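Local coordinates for stringent starvation protein B (Caulobacter vibrioides, PDB 2QAS) that probably acts as a dimeric adaptor that delivers ssrA-tagged proteins to the ClpX unfoldase for degradation, at the interface of chains A and B. Residues are numbered along the deposited sequence; one frame, centred on the assembly and turned at random. Chains: chain A/B, Hypothetical protein.

The interface of chains A and B. Residues chain A 27, 31, 47, 113, 115, 120; chain B 14, 16.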
loop_
_atom_site.group_PDB
_atom_site.type_symbol
_atom_site.label_atom_id
_atom_site.label_comp_id
_atom_site.label_asym_id
_atom_site.label_seq_id
_atom_site.Cartn_x
_atom_site.Cartn_y
_atom_site.Cartn_z
ATOM N N VAL A 27 -4.496 1.167 3.470
ATOM C CA VAL A 27 -5.807 0.524 3.364
ATOM C C VAL A 27 -6.691 1.066 4.489
ATOM O O VAL A 27 -7.900 1.243 4.325
ATOM C CB VAL A 27 -5.711 -1.016 3.497
ATOM C CG1 VAL A 27 -7.108 -1.625 3.558
ATOM C CG2 VAL A 27 -4.959 -1.595 2.316
ATOM N N ALA A 31 -10.153 2.946 3.982
ATOM C CA ALA A 31 -11.342 2.428 4.655
ATOM C C ALA A 31 -12.000 3.545 5.478
ATOM O O ALA A 31 -13.231 3.651 5.533
ATOM C CB ALA A 31 -10.962 1.262 5.562
ATOM N N LEU A 47 -15.314 -0.967 12.049
ATOM C CA LEU A 47 -13.874 -1.103 12.237
ATOM C C LEU A 47 -13.324 -1.059 13.650
ATOM O O LEU A 47 -13.846 -0.377 14.514
ATOM C CB LEU A 47 -13.149 -0.031 11.405
ATOM C CG LEU A 47 -13.710 0.253 10.001
ATOM C CD1 LEU A 47 -12.911 1.354 9.335
ATOM C CD2 LEU A 47 -13.674 -1.008 9.151
ATOM N N PHE A 113 -5.653 -3.463 12.539
ATOM C CA PHE A 113 -6.882 -3.110 11.843
ATOM C C PHE A 113 -7.721 -4.369 11.719
ATOM O O PHE A 113 -7.200 -5.413 11.337
ATOM C CB PHE A 113 -6.580 -2.584 10.444
ATOM C CG PHE A 113 -7.798 -2.114 9.708
ATOM C CD1 PHE A 113 -8.396 -0.896 10.037
ATOM C CD2 PHE A 113 -8.370 -2.899 8.708
ATOM C CE1 PHE A 113 -9.553 -0.466 9.381
ATOM C CE2 PHE A 113 -9.528 -2.485 8.043
ATOM C CZ PHE A 113 -10.122 -1.263 8.382
ATOM N N ASP A 115 -11.942 -5.791 10.720
ATOM C CA ASP A 115 -13.351 -5.608 10.390
ATOM C C ASP A 115 -14.002 -6.973 10.593
ATOM O O ASP A 115 -13.978 -7.813 9.701
ATOM C CB ASP A 115 -13.541 -5.184 8.934
ATOM C CG ASP A 115 -15.012 -4.978 8.572
ATOM O OD1 ASP A 115 -15.900 -5.504 9.285
ATOM O OD2 ASP A 115 -15.294 -4.296 7.563
ATOM N N PHE A 120 -11.514 -9.451 8.072
ATOM C CA PHE A 120 -10.311 -8.941 7.440
ATOM C C PHE A 120 -9.476 -8.240 8.505
ATOM O O PHE A 120 -9.975 -7.368 9.210
ATOM C CB PHE A 120 -10.663 -7.963 6.316
ATOM C CG PHE A 120 -9.464 -7.314 5.700
ATOM C CD1 PHE A 120 -9.035 -6.064 6.133
ATOM C CD2 PHE A 120 -8.714 -7.986 4.733
ATOM C CE1 PHE A 120 -7.872 -5.491 5.622
ATOM C CE2 PHE A 120 -7.547 -7.422 4.214
ATOM C CZ PHE A 120 -7.124 -6.172 4.661
ATOM N N MET B 14 -16.505 -3.619 1.059
ATOM C CA MET B 14 -15.376 -2.727 1.285
ATOM C C MET B 14 -14.254 -3.030 0.289
ATOM O O MET B 14 -13.357 -2.212 0.082
ATOM C CB MET B 14 -14.845 -2.894 2.709
ATOM C CG MET B 14 -15.796 -2.450 3.788
ATOM S SD MET B 14 -16.050 -0.675 3.762
ATOM C CE MET B 14 -14.672 -0.105 4.791
ATOM N N TYR B 16 -11.762 -5.042 0.532
ATOM C CA TYR B 16 -10.498 -4.934 1.228
ATOM C C TYR B 16 -9.375 -5.528 0.401
ATOM O O TYR B 16 -8.289 -4.952 0.308
ATOM C CB TYR B 16 -10.577 -5.628 2.593
ATOM C CG TYR B 16 -11.338 -4.826 3.624
ATOM C CD1 TYR B 16 -12.479 -5.343 4.242
ATOM C CD2 TYR B 16 -10.914 -3.545 3.987
ATOM C CE1 TYR B 16 -13.178 -4.600 5.201
ATOM C CE2 TYR B 16 -11.604 -2.796 4.944
ATOM C CZ TYR B 16 -12.734 -3.332 5.546
ATOM O OH TYR B 16 -13.416 -2.598 6.490
#
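B:Tyr16, the first residue of helix 16-35 in its chain, reaches over to the other subunit and meets A:Phe120, A:Phe113 and A:Asp115, a worked example of an aromatic side chain greasy along its length and polar at its end. Its CB sits over the middle of the A:Phe120 ring, 3.6 Å from the ring centroid, a CH-pi contact. One bond further out, CG lies 3.6 Å from CD1 of A:Phe120, which overlies one face of the tyrosine ring towards its rim. Next, CD1 lies against CB and CG of A:Phe120, and CD2 against CD1 and CE1 of the same residue. The opposite face is backed from within chain B by CB of B:Met14, so the ring is held between a phenylalanine of the partner and its own chain. Along the two flanks the neighbours differ. CE2 meets CE2 of A:Phe113 at 3.7 Å, the two side chains crossing at about a right angle, whereas CE1 runs past CB of A:Asp115 at 3.8 Å. CZ lies near OD2 and CB of A:Asp115. At the tip, OH of B:Tyr16 donates a hydrogen bond of 2.7 Å to the carboxylate oxygen OD2 of A:Asp115, arriving on the anti side and 15° out of the carboxylate plane. With CG opposite its backbone N (chi1 -180°), A:Asp115 extends towards the phenol. The carboxylate and ring planes are 86° apart, and OD2 lies in plane at the ring's edge. Beside this, the bent chain of B:Met14 brings its methyl CE 4.0 Å from CB of A:Ala31, on the partner's helix 16-35. Two-fold symmetry repeats the arrangement with the chains exchanged, and this pair of inserted tyrosines probably contributes to holding the SspB dimer together.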